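Local coordinates for protein TetR family transcriptional regulator (Mycobacterium smegmatis, PDB 5XS9) that probably represses transcription of biotin-metabolism genes by binding operator DNA through an N-terminal helix-turn-helix domain, at residues V54-H57 with I58-T61; A81-D84 with A85-H89; A45-Q48 with E49-A53; L3-P6 with D7-A11; H89-G92 with A93-V96. All coordinates share one frame; numbering follows the deposited sequence.

Contact 1 (V54-H57 with I58-T61)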
loop_
_atom_site.group_PDB
_atom_site.type_symbol
_atom_site.label_atom_id
_atom_site.label_comp_id
_atom_site.label_asym_id
_atom_site.label_seq_id
_atom_site.Cartn_x
_atom_site.Cartn_y
_atom_site.Cartn_z
ATOM N N VAL A 54 -4.315 -10.977 -14.608
ATOM C CA VAL A 54 -5.248 -9.893 -14.567
ATOM C C VAL A 54 -4.462 -8.562 -14.273
ATOM O O VAL A 54 -4.765 -7.482 -14.867
ATOM C CB VAL A 54 -6.319 -10.105 -13.492
ATOM C CG1 VAL A 54 -7.070 -8.830 -13.253
ATOM C CG2 VAL A 54 -7.280 -11.211 -13.868
ATOM N N ALA A 55 -3.501 -8.624 -13.357
ATOM C CA ALA A 55 -2.565 -7.439 -13.127
ATOM C C ALA A 55 -1.916 -6.948 -14.457
ATOM O O ALA A 55 -1.959 -5.748 -14.791
ATOM C CB ALA A 55 -1.498 -7.785 -12.101
ATOM N N ASP A 56 -1.377 -7.879 -15.257
ATOM C CA ASP A 56 -0.738 -7.467 -16.538
ATOM C C ASP A 56 -1.685 -6.929 -17.540
ATOM O O ASP A 56 -1.347 -6.034 -18.283
ATOM C CB ASP A 56 0.133 -8.555 -17.100
ATOM C CG ASP A 56 1.327 -8.783 -16.213
ATOM O OD1 ASP A 56 1.745 -7.843 -15.477
ATOM O OD2 ASP A 56 1.867 -9.860 -16.212
ATOM N N HIS A 57 -2.925 -7.365 -17.466
ATOM C CA HIS A 57 -3.943 -6.893 -18.374
ATOM C C HIS A 57 -4.346 -5.476 -18.004
ATOM O O HIS A 57 -4.473 -4.616 -18.878
ATOM C CB HIS A 57 -5.158 -7.840 -18.309
ATOM C CG HIS A 57 -6.273 -7.446 -19.216
ATOM N ND1 HIS A 57 -7.515 -7.087 -18.753
ATOM C CD2 HIS A 57 -6.339 -7.370 -20.558
ATOM C CE1 HIS A 57 -8.290 -6.769 -19.771
ATOM N NE2 HIS A 57 -7.595 -6.920 -20.875
ATOM N N ILE A 58 -4.597 -5.258 -16.711
ATOM C CA ILE A 58 -4.860 -3.934 -16.089
ATOM C C ILE A 58 -3.740 -2.930 -16.427
ATOM O O ILE A 58 -3.982 -1.752 -16.600
ATOM C CB ILE A 58 -4.969 -4.115 -14.517
ATOM C CG1 ILE A 58 -6.327 -4.669 -14.142
ATOM C CG2 ILE A 58 -4.791 -2.864 -13.695
ATOM C CD1 ILE A 58 -6.340 -5.142 -12.690
ATOM N N LEU A 59 -2.523 -3.392 -16.469
ATOM C CA LEU A 59 -1.356 -2.537 -16.648
ATOM C C LEU A 59 -0.900 -2.430 -18.126
ATOM O O LEU A 59 0.089 -1.741 -18.414
ATOM C CB LEU A 59 -0.167 -3.148 -15.834
ATOM C CG LEU A 59 -0.268 -3.079 -14.318
ATOM C CD1 LEU A 59 0.860 -3.839 -13.660
ATOM C CD2 LEU A 59 -0.324 -1.643 -13.838
ATOM N N ARG A 60 -1.566 -3.146 -19.032
ATOM C CA ARG A 60 -1.437 -2.927 -20.484
ATOM C C ARG A 60 -1.310 -1.432 -20.865
ATOM O O ARG A 60 -0.343 -1.057 -21.480
ATOM C CB ARG A 60 -2.657 -3.541 -21.155
ATOM C CG ARG A 60 -2.771 -3.460 -22.669
ATOM C CD ARG A 60 -3.942 -4.336 -23.128
ATOM N NE ARG A 60 -5.063 -4.309 -22.164
ATOM C CZ ARG A 60 -6.110 -3.474 -22.170
ATOM N NH1 ARG A 60 -6.264 -2.542 -23.122
ATOM N NH2 ARG A 60 -7.028 -3.578 -21.202
ATOM N N THR A 61 -2.230 -0.572 -20.441
ATOM C CA THR A 61 -2.104 0.829 -20.799
ATOM C C THR A 61 -1.006 1.596 -20.045
ATOM O O THR A 61 -0.624 2.642 -20.517
ATOM C CB THR A 61 -3.401 1.637 -20.619
ATOM O OG1 THR A 61 -3.717 1.781 -19.204
ATOM C CG2 THR A 61 -4.514 1.011 -21.426
#

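Contact 2 (A81-D84 with A85-H89)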
loop_
_atom_site.group_PDB
_atom_site.type_symbol
_atom_site.label_atom_id
_atom_site.label_comp_id
_atom_site.label_asym_id
_atom_site.label_seq_id
_atom_site.Cartn_x
_atom_site.Cartn_y
_atom_site.Cartn_z
ATOM N N ALA A 81 0.928 7.334 -15.417
ATOM C CA ALA A 81 0.243 6.317 -16.258
ATOM C C ALA A 81 -0.055 5.115 -15.421
ATOM O O ALA A 81 -1.108 4.480 -15.568
ATOM C CB ALA A 81 1.082 5.917 -17.462
ATOM N N LEU A 82 0.851 4.793 -14.489
ATOM C CA LEU A 82 0.623 3.666 -13.632
ATOM C C LEU A 82 -0.576 3.894 -12.677
ATOM O O LEU A 82 -1.448 3.042 -12.546
ATOM C CB LEU A 82 1.921 3.313 -12.867
ATOM C CG LEU A 82 1.732 2.313 -11.757
ATOM C CD1 LEU A 82 1.309 0.927 -12.214
ATOM C CD2 LEU A 82 3.014 2.201 -10.962
ATOM N N ARG A 83 -0.605 5.041 -11.995
ATOM C CA ARG A 83 -1.729 5.315 -11.121
ATOM C C ARG A 83 -3.086 5.288 -11.882
ATOM O O ARG A 83 -4.090 4.748 -11.418
ATOM C CB ARG A 83 -1.530 6.668 -10.480
ATOM C CG ARG A 83 -2.791 7.172 -9.763
ATOM C CD ARG A 83 -2.412 8.289 -8.884
ATOM N NE ARG A 83 -3.578 9.001 -8.409
ATOM C CZ ARG A 83 -4.093 10.091 -8.950
ATOM N NH1 ARG A 83 -3.564 10.644 -10.011
ATOM N NH2 ARG A 83 -5.165 10.646 -8.403
ATOM N N ASP A 84 -3.103 5.901 -13.055
ATOM C CA ASP A 84 -4.335 5.942 -13.864
ATOM C C ASP A 84 -4.804 4.519 -14.224
ATOM O O ASP A 84 -6.005 4.177 -14.075
ATOM C CB ASP A 84 -4.166 6.857 -15.099
ATOM C CG ASP A 84 -4.277 8.400 -14.738
ATOM O OD1 ASP A 84 -4.774 8.897 -13.638
ATOM O OD2 ASP A 84 -3.849 9.144 -15.627
ATOM N N ALA A 85 -3.876 3.643 -14.573
ATOM C CA ALA A 85 -4.266 2.258 -14.833
ATOM C C ALA A 85 -4.812 1.558 -13.604
ATOM O O ALA A 85 -5.825 0.842 -13.681
ATOM C CB ALA A 85 -3.151 1.481 -15.474
ATOM N N LEU A 86 -4.233 1.805 -12.428
ATOM C CA LEU A 86 -4.726 1.175 -11.251
ATOM C C LEU A 86 -6.131 1.682 -10.893
ATOM O O LEU A 86 -7.000 0.920 -10.446
ATOM C CB LEU A 86 -3.799 1.404 -10.036
ATOM C CG LEU A 86 -2.340 0.973 -10.204
ATOM C CD1 LEU A 86 -1.450 1.535 -9.088
ATOM C CD2 LEU A 86 -2.246 -0.548 -10.340
ATOM N N LEU A 87 -6.337 2.982 -11.066
ATOM C CA LEU A 87 -7.637 3.589 -10.744
ATOM C C LEU A 87 -8.787 3.198 -11.684
ATOM O O LEU A 87 -9.924 3.410 -11.356
ATOM C CB LEU A 87 -7.532 5.101 -10.704
ATOM C CG LEU A 87 -6.727 5.595 -9.509
ATOM C CD1 LEU A 87 -6.658 7.112 -9.635
ATOM C CD2 LEU A 87 -7.301 5.182 -8.167
ATOM N N SER A 88 -8.444 2.608 -12.798
ATOM C CA SER A 88 -9.377 2.219 -13.864
ATOM C C SER A 88 -10.107 0.962 -13.544
ATOM O O SER A 88 -11.018 0.660 -14.260
ATOM C CB SER A 88 -8.596 1.996 -15.206
ATOM O OG SER A 88 -8.164 3.246 -15.592
ATOM N N HIS A 89 -9.646 0.159 -12.564
ATOM C CA HIS A 89 -10.329 -1.034 -12.154
ATOM C C HIS A 89 -10.538 -1.072 -10.671
ATOM O O HIS A 89 -9.672 -0.633 -9.937
ATOM C CB HIS A 89 -9.525 -2.241 -12.580
ATOM C CG HIS A 89 -9.279 -2.258 -14.050
ATOM N ND1 HIS A 89 -10.209 -2.733 -14.949
ATOM C CD2 HIS A 89 -8.267 -1.730 -14.789
ATOM C CE1 HIS A 89 -9.762 -2.555 -16.181
ATOM N NE2 HIS A 89 -8.601 -1.923 -16.110
#

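Contact 3 (A45-Q48 with E49-A53)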
loop_
_atom_site.group_PDB
_atom_site.type_symbol
_atom_site.label_atom_id
_atom_site.label_comp_id
_atom_site.label_asym_id
_atom_site.label_seq_id
_atom_site.Cartn_x
_atom_site.Cartn_y
_atom_site.Cartn_z
ATOM N N ALA A 45 -2.305 -22.207 -13.052
ATOM C CA ALA A 45 -2.147 -23.236 -12.062
ATOM C C ALA A 45 -2.824 -22.912 -10.752
ATOM O O ALA A 45 -3.153 -23.842 -10.008
ATOM C CB ALA A 45 -0.699 -23.563 -11.837
ATOM N N ASN A 46 -3.060 -21.636 -10.459
ATOM C CA ASN A 46 -3.561 -21.249 -9.147
ATOM C C ASN A 46 -4.057 -19.840 -9.198
ATOM O O ASN A 46 -3.887 -19.166 -10.213
ATOM C CB ASN A 46 -2.515 -21.441 -8.042
ATOM C CG ASN A 46 -1.215 -20.703 -8.326
ATOM O OD1 ASN A 46 -1.189 -19.536 -8.726
ATOM N ND2 ASN A 46 -0.132 -21.406 -8.182
ATOM N N LYS A 47 -4.738 -19.410 -8.140
ATOM C CA LYS A 47 -5.292 -18.069 -8.122
ATOM C C LYS A 47 -4.213 -16.967 -8.247
ATOM O O LYS A 47 -4.471 -15.938 -8.861
ATOM C CB LYS A 47 -6.107 -17.807 -6.873
ATOM C CG LYS A 47 -6.719 -16.389 -6.899
ATOM C CD LYS A 47 -8.110 -16.201 -6.299
ATOM C CE LYS A 47 -8.066 -15.794 -4.857
ATOM N NZ LYS A 47 -7.160 -16.751 -4.172
ATOM N N GLN A 48 -3.019 -17.176 -7.704
ATOM C CA GLN A 48 -1.953 -16.163 -7.836
ATOM C C GLN A 48 -1.512 -15.974 -9.254
ATOM O O GLN A 48 -1.142 -14.875 -9.608
ATOM C CB GLN A 48 -0.683 -16.490 -7.038
ATOM C CG GLN A 48 -0.934 -16.781 -5.584
ATOM C CD GLN A 48 -1.264 -18.261 -5.375
ATOM O OE1 GLN A 48 -2.431 -18.629 -5.182
ATOM N NE2 GLN A 48 -0.232 -19.126 -5.459
ATOM N N GLU A 49 -1.497 -17.032 -10.081
ATOM C CA GLU A 49 -1.189 -16.829 -11.479
ATOM C C GLU A 49 -2.307 -16.143 -12.145
ATOM O O GLU A 49 -2.082 -15.361 -13.041
ATOM C CB GLU A 49 -0.907 -18.173 -12.205
ATOM C CG GLU A 49 0.409 -18.829 -11.773
ATOM C CD GLU A 49 0.771 -20.090 -12.595
ATOM O OE1 GLU A 49 0.127 -20.460 -13.641
ATOM O OE2 GLU A 49 1.726 -20.711 -12.148
ATOM N N LEU A 50 -3.558 -16.444 -11.766
ATOM C CA LEU A 50 -4.675 -15.751 -12.416
ATOM C C LEU A 50 -4.577 -14.267 -12.069
ATOM O O LEU A 50 -4.731 -13.414 -12.910
ATOM C CB LEU A 50 -6.023 -16.273 -11.928
ATOM C CG LEU A 50 -7.258 -15.420 -12.314
ATOM C CD1 LEU A 50 -7.401 -15.332 -13.805
ATOM C CD2 LEU A 50 -8.541 -15.892 -11.662
ATOM N N LEU A 51 -4.349 -13.956 -10.808
ATOM C CA LEU A 51 -4.276 -12.528 -10.418
ATOM C C LEU A 51 -3.150 -11.808 -11.137
ATOM O O LEU A 51 -3.344 -10.666 -11.576
ATOM C CB LEU A 51 -4.158 -12.389 -8.899
ATOM C CG LEU A 51 -5.405 -12.819 -8.115
ATOM C CD1 LEU A 51 -5.081 -12.941 -6.605
ATOM C CD2 LEU A 51 -6.539 -11.863 -8.331
ATOM N N GLY A 52 -1.993 -12.465 -11.273
ATOM C CA GLY A 52 -0.877 -11.943 -12.098
ATOM C C GLY A 52 -1.247 -11.567 -13.555
ATOM O O GLY A 52 -0.837 -10.513 -14.070
ATOM N N ALA A 53 -2.017 -12.420 -14.222
ATOM C CA ALA A 53 -2.444 -12.143 -15.581
ATOM C C ALA A 53 -3.416 -11.011 -15.577
ATOM O O ALA A 53 -3.428 -10.194 -16.455
ATOM C CB ALA A 53 -3.124 -13.385 -16.179
#

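Contact 4 (L3-P6 with D7-A11)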
loop_
_atom_site.group_PDB
_atom_site.type_symbol
_atom_site.label_atom_id
_atom_site.label_comp_id
_atom_site.label_asym_id
_atom_site.label_seq_id
_atom_site.Cartn_x
_atom_site.Cartn_y
_atom_site.Cartn_z
ATOM N N LEU A 3 -11.376 -22.868 -24.587
ATOM C CA LEU A 3 -11.122 -21.600 -23.868
ATOM C C LEU A 3 -9.923 -20.833 -24.395
ATOM O O LEU A 3 -8.817 -21.363 -24.391
ATOM C CB LEU A 3 -10.864 -21.851 -22.388
ATOM C CG LEU A 3 -12.012 -21.835 -21.404
ATOM C CD1 LEU A 3 -11.393 -21.794 -20.015
ATOM C CD2 LEU A 3 -12.946 -20.653 -21.645
ATOM N N HIS A 4 -10.146 -19.573 -24.768
ATOM C CA HIS A 4 -9.106 -18.686 -25.241
ATOM C C HIS A 4 -8.630 -17.817 -24.034
ATOM O O HIS A 4 -9.416 -17.130 -23.395
ATOM C CB HIS A 4 -9.693 -17.853 -26.397
ATOM C CG HIS A 4 -8.686 -17.066 -27.184
ATOM N ND1 HIS A 4 -7.491 -17.597 -27.627
ATOM C CD2 HIS A 4 -8.717 -15.783 -27.632
ATOM C CE1 HIS A 4 -6.821 -16.668 -28.294
ATOM N NE2 HIS A 4 -7.547 -15.561 -28.317
ATOM N N LYS A 5 -7.342 -17.873 -23.728
ATOM C CA LYS A 5 -6.760 -17.227 -22.534
ATOM C C LYS A 5 -7.077 -15.744 -22.441
ATOM O O LYS A 5 -7.493 -15.297 -21.388
ATOM C CB LYS A 5 -5.272 -17.489 -22.433
ATOM C CG LYS A 5 -4.640 -16.810 -21.241
ATOM C CD LYS A 5 -3.283 -17.411 -20.990
ATOM C CE LYS A 5 -2.474 -16.532 -20.078
ATOM N NZ LYS A 5 -1.411 -17.355 -19.453
ATOM N N PRO A 6 -6.940 -14.985 -23.547
ATOM C CA PRO A 6 -7.446 -13.623 -23.523
ATOM C C PRO A 6 -8.886 -13.423 -23.056
ATOM O O PRO A 6 -9.177 -12.441 -22.327
ATOM C CB PRO A 6 -7.279 -13.187 -24.976
ATOM C CG PRO A 6 -6.025 -13.866 -25.409
ATOM C CD PRO A 6 -6.026 -15.194 -24.697
ATOM N N ASP A 7 -9.787 -14.312 -23.463
ATOM C CA ASP A 7 -11.186 -14.252 -23.001
ATOM C C ASP A 7 -11.291 -14.535 -21.512
ATOM O O ASP A 7 -12.126 -13.985 -20.844
ATOM C CB ASP A 7 -12.098 -15.267 -23.749
ATOM C CG ASP A 7 -12.272 -14.931 -25.226
ATOM O OD1 ASP A 7 -12.532 -13.759 -25.561
ATOM O OD2 ASP A 7 -12.169 -15.849 -26.056
ATOM N N VAL A 8 -10.491 -15.464 -21.027
ATOM C CA VAL A 8 -10.511 -15.798 -19.615
ATOM C C VAL A 8 -10.097 -14.562 -18.780
ATOM O O VAL A 8 -10.794 -14.177 -17.829
ATOM C CB VAL A 8 -9.617 -17.009 -19.325
ATOM C CG1 VAL A 8 -9.516 -17.268 -17.829
ATOM C CG2 VAL A 8 -10.203 -18.238 -20.054
ATOM N N VAL A 9 -9.026 -13.900 -19.216
ATOM C CA VAL A 9 -8.472 -12.749 -18.482
ATOM C C VAL A 9 -9.456 -11.645 -18.483
ATOM O O VAL A 9 -9.705 -11.013 -17.463
ATOM C CB VAL A 9 -7.130 -12.321 -19.065
ATOM C CG1 VAL A 9 -6.661 -11.031 -18.386
ATOM C CG2 VAL A 9 -6.112 -13.432 -18.834
ATOM N N ALA A 10 -10.090 -11.433 -19.637
ATOM C CA ALA A 10 -11.105 -10.433 -19.744
ATOM C C ALA A 10 -12.324 -10.705 -18.835
ATOM O O ALA A 10 -12.874 -9.781 -18.179
ATOM C CB ALA A 10 -11.554 -10.290 -21.224
ATOM N N ALA A 11 -12.780 -11.947 -18.813
ATOM C CA ALA A 11 -13.887 -12.300 -17.923
ATOM C C ALA A 11 -13.462 -12.051 -16.467
ATOM O O ALA A 11 -14.242 -11.541 -15.641
ATOM C CB ALA A 11 -14.284 -13.760 -18.108
#

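Contact 5 (H89-G92 with A93-V96)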
loop_
_atom_site.group_PDB
_atom_site.type_symbol
_atom_site.label_atom_id
_atom_site.label_comp_id
_atom_site.label_asym_id
_atom_site.label_seq_id
_atom_site.Cartn_x
_atom_site.Cartn_y
_atom_site.Cartn_z
ATOM N N HIS A 89 -9.646 0.159 -12.564
ATOM C CA HIS A 89 -10.329 -1.034 -12.154
ATOM C C HIS A 89 -10.538 -1.072 -10.671
ATOM O O HIS A 89 -9.672 -0.633 -9.937
ATOM C CB HIS A 89 -9.525 -2.241 -12.580
ATOM C CG HIS A 89 -9.279 -2.258 -14.050
ATOM N ND1 HIS A 89 -10.209 -2.733 -14.949
ATOM C CD2 HIS A 89 -8.267 -1.730 -14.789
ATOM C CE1 HIS A 89 -9.762 -2.555 -16.181
ATOM N NE2 HIS A 89 -8.601 -1.923 -16.110
ATOM N N THR A 90 -11.710 -1.567 -10.241
ATOM C CA THR A 90 -11.993 -1.832 -8.848
ATOM C C THR A 90 -10.872 -2.702 -8.177
ATOM O O THR A 90 -10.449 -3.749 -8.677
ATOM C CB THR A 90 -13.305 -2.605 -8.703
ATOM O OG1 THR A 90 -14.327 -1.954 -9.469
ATOM C CG2 THR A 90 -13.785 -2.712 -7.166
ATOM N N ASP A 91 -10.366 -2.199 -7.070
ATOM C CA ASP A 91 -9.328 -2.862 -6.248
ATOM C C ASP A 91 -8.011 -3.048 -7.045
ATOM O O ASP A 91 -7.157 -3.848 -6.708
ATOM C CB ASP A 91 -9.825 -4.117 -5.676
ATOM C CG ASP A 91 -10.979 -3.907 -4.689
ATOM O OD1 ASP A 91 -11.012 -2.947 -3.883
ATOM O OD2 ASP A 91 -11.799 -4.790 -4.685
ATOM N N GLY A 92 -7.834 -2.231 -8.067
ATOM C CA GLY A 92 -6.685 -2.406 -8.982
ATOM C C GLY A 92 -5.332 -2.184 -8.322
ATOM O O GLY A 92 -4.408 -2.961 -8.544
ATOM N N ALA A 93 -5.232 -1.149 -7.475
ATOM C CA ALA A 93 -4.011 -0.927 -6.814
ATOM C C ALA A 93 -3.683 -2.089 -5.868
ATOM O O ALA A 93 -2.552 -2.492 -5.797
ATOM C CB ALA A 93 -4.000 0.429 -6.093
ATOM N N GLU A 94 -4.666 -2.605 -5.151
ATOM C CA GLU A 94 -4.448 -3.742 -4.236
ATOM C C GLU A 94 -4.031 -5.000 -4.997
ATOM O O GLU A 94 -3.178 -5.760 -4.555
ATOM C CB GLU A 94 -5.733 -4.065 -3.459
ATOM C CG GLU A 94 -5.558 -5.141 -2.425
ATOM C CD GLU A 94 -6.899 -5.553 -1.767
ATOM O OE1 GLU A 94 -7.844 -4.743 -1.786
ATOM O OE2 GLU A 94 -7.005 -6.696 -1.267
ATOM N N LEU A 95 -4.664 -5.218 -6.122
ATOM C CA LEU A 95 -4.413 -6.423 -6.918
ATOM C C LEU A 95 -2.995 -6.326 -7.489
ATOM O O LEU A 95 -2.238 -7.297 -7.408
ATOM C CB LEU A 95 -5.464 -6.541 -8.031
ATOM C CG LEU A 95 -5.522 -7.883 -8.806
ATOM C CD1 LEU A 95 -6.877 -8.158 -9.361
ATOM C CD2 LEU A 95 -4.512 -7.786 -9.924
ATOM N N VAL A 96 -2.605 -5.166 -8.025
ATOM C CA VAL A 96 -1.206 -4.981 -8.549
ATOM C C VAL A 96 -0.169 -5.049 -7.447
ATOM O O VAL A 96 0.880 -5.694 -7.644
ATOM C CB VAL A 96 -1.043 -3.763 -9.415
ATOM C CG1 VAL A 96 0.388 -3.555 -9.795
ATOM C CG2 VAL A 96 -1.950 -3.944 -10.655
#

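Contact 1 (V54-H57 with I58-T61)
Arg-60 folds back along His-57, three residues earlier on the last turn of helix 47-58, and the two side chains run side by side, pointing the same way. Followed outward, the arginine meets the histidine at its base and again at its head. Its CB sits 3.1 Å from His-57 O. CG lies anti to the backbone N (chi1 -180°), the chain stays extended through the next torsion, and a bend at chi3 (36°) swings the head back over the same residue. NE then gives His-57 O a weak hydrogen bond of 3.4 Å. The backbone N of Arg-60 gives that carbonyl a second weak one, so the oxygen is approached by two poorly aligned donors. At the tip, NH2 comes over one face of the imidazole, 3.4 Å from His-57 NE2. The guanidinium and ring planes are 36° apart, so this is a tilted cover and not a flat stack. The imidazole is held from elsewhere as well, because ND1 is hydrogen-bonded to Thr-13 OG1 of helix 5-19.

The helical bond from Ile-58 N to Val-54 O (2.9 Å) ties the apolar side of the turn. There Val-54 CG1 meets Ile-58 CD1 at 3.8 Å. Asp-56 turns its carboxylate to Ser-105 OG and to the backbone N of Val-106 and Val-107. Here helix 47-58 passes from the DNA-binding domain to the C-terminal domain: helix 5-19 takes Val-54, His-57 and Ile-58, helix 92-101 packs on Val-54, Ala-55 and Leu-59, and helix 71-87 reaches Leu-59 through Leu-82 and Leu-86.

Contact 2 (A81-D84 with A85-H89)
Arg-83 sets off with CG anti to the backbone N (chi1 168°) and continues fully extended to NE, while Leu-87 takes the other common helical setting (chi1 -70°), with CG beside its own backbone N. These two choices, one turn apart on helix 71-87 of the TetR-type C-terminal domain, bring the side chains across each other at a slant. Leu-87 CD1 is the atom that touches: it lies 3.8 Å from Arg-83 NE and 3.9 Å from Arg-83 CG. Measured against the flat head, this methyl stands 3.6 Å above the guanidinium plane, displaced from the centre toward the rim.

Leu-82 and Leu-86 repeat the one-turn spacing on another side of the helix, more loosely, with Leu-82 CD1 at 4.2 Å from Leu-86 CG. Both pack on Leu-59; Leu-82 also meets Ile-137 and Val-140 of helix 129-155, and Leu-86 meets Ala-93 and Val-96 of helix 92-101. Regular helical bonds underlie both pairs, such as Leu-87 N to Arg-83 O at 2.9 Å.

Near the C-terminal end of the helix, Ser-88 turns its hydroxyl back on the chain, and OG donates to Asp-84 O at 2.8 Å. The donor stands 34° from the carbonyl plane.

The guanidinium is thus greasy on one face and polar at its N-H groups: NH2 ties the helix to helix 129-155 by a salt bridge with Glu-147, and NH1 makes a weak hydrogen bond with Thr-171 OG1. Since Arg-83 is buried and Leu-87 also packs on Glu-147, the methyl cover probably limits water at the ion pair and strengthens its attraction.

Contact 3 (A45-Q48 with E49-A53)
Asn-46 OD1 accepts the backbone N-H of Glu-49 at 2.9 Å, the defining bond of an asparagine N-cap at the start of helix 47-58. The donor approaches almost in line with the side-chain C=O (168°). Such a reach depends on the first torsion of Asn-46, 56°, which tucks CG between the backbone N and the carbonyl carbon and turns the amide oxygen back over the first helical turn. OD1 also lies 3.5 Å from Glu-49 CG, where the two side chains cross at about a right angle.

Glu-49 returns a grip on the preceding loop. Its chain runs extended beyond CG, and OE1 accepts from Ala-45 N at 3.1 Å. The N-H points nearly straight at the oxygen but meets it from well above the carboxylate plane. Ala-45 CB rests 3.7 Å from the same OE1.

One step further out, Lys-47 CG touches Leu-51 CD1 at 3.8 Å. Leu-50 anchors the turn inward on Phe-44, Met-26, Leu-29 and Ala-12 of the DNA-binding domain, whereas Leu-51 packs on Leu-95 and Ser-99 of helix 92-101.

Chemically, a neutral amide and a carboxylate share the work: Asn-46 serves a first-turn N-H, and Glu-49 an N-H of the loop. Lying by a helix N-terminus, the carboxylate is probably favoured in its charged form.

Contact 4 (L3-P6 with D7-A11)
Leu-3 and Val-8 form a hydrophobic staple across the N-cap of helix 5-19, the first helix of the TetR-type DNA-binding domain. His-4 is the N-cap residue, so the leucine just before it meets the valine four places after it. Their side chains cross at about a right angle: Val-8 CG2 lies 3.8 Å from Leu-3 CD1 and 4.0 Å from Leu-3 CD2, fitting against both branches of the leucine. With CG1 anti to its backbone N (chi1 174°), Val-8 turns CG2 back toward the start of the helix. This is the close-packed side. Val-8 continues onto Leu-29 and Leu-33 of helix 26-33 and onto Phe-44, and Leu-3 onto Leu-40, so the valine side of the staple joins the core of the DNA-binding domain. The bond from Val-8 N to His-4 O (3.1 Å) fixes the first turn beneath it.

The other side faces solvent, with His-4, Pro-6 and Asp-7 all exposed. Asp-7 OD2 comes to the imidazole at its edge, in the ring plane, but its nearest atom is His-4 CB at 3.2 Å. The ionisable ends stay apart, NE2 of His-4 lying 5.2 Å from OD2 of Asp-7, and the carboxylate is turned 65° to the ring. Any attraction here is therefore probably weak and depends on the histidine's charge. What rests squarely on the imidazole is an aliphatic group: Pro-6 CD stands 3.8 Å above the His-4 ring plane, over its centre.

Contact 5 (H89-G92 with A93-V96)
Asp-91 and Glu-94 extend their carboxylates from the N-cap and from a position three residues later, in the first turn of helix 92-101, and the two negative ends come near each other, Asp-91 OD1 lying 4.2 Å from Glu-94 OE1. Glu-94 runs fully extended, with CG anti to the backbone N (chi1 -175°). The aspartate is fastened on its other oxygen, OD2 accepting from Ile-21 N in the loop after helix 5-19. That bond probably offsets part of the cost of placing like charges so close.

Leu-95 behaves differently. Its CB projects toward the preceding segment and passes 3.4 Å from Asp-91 O, but the branched end leads off to Leu-16, Ile-21 and residues of helix 47-58. Val-96 has CG2 at 3.4 Å from Gly-92 O.

The backbone sets the frame for these side chains. His-89 to Gly-92 form a type II beta turn closed by Gly-92 N to His-89 O (3.1 Å), and Asp-91 occupies its third position with the positive phi (62°) expected there. The turn joins helices 71-87 and 92-101 of the TetR-type C-terminal domain. Asp-91 stands at the N-cap, yet its side chain makes no capping bond. Its main-chain carbonyl accepts instead from Leu-95 N at 2.9 Å, and Gly-92 O accepts from Val-96 N at 2.9 Å. Ala-93 N, in the same first turn, donates across to Gln-148 OE1 of helix 129-155.

How the contacts relate
Contacts 1, 2 and 5 are central, their centres each about 7 Å from that of the chain, and touch one another through Leu-59 to Leu-82, Leu-86 to Val-96 and Ile-58 to His-89. Contacts 2 and 5 share His-89, between helix 71-87 and helix 92-101. Contacts 3 and 1 occupy the two ends of helix 47-58; contact 3 is intermediate, its centre about 15 Å out. Contact 4, about 20 Å out, has the most exposed residues and meets contacts 1 and 3 through Val-9. Contacts 3, 4 and 5 begin helices, by an asparagine cap, a hydrophobic staple and a beta turn; contacts 1 and 2 instead set an arginine against a histidine or a leucine, beside apolar helix packing.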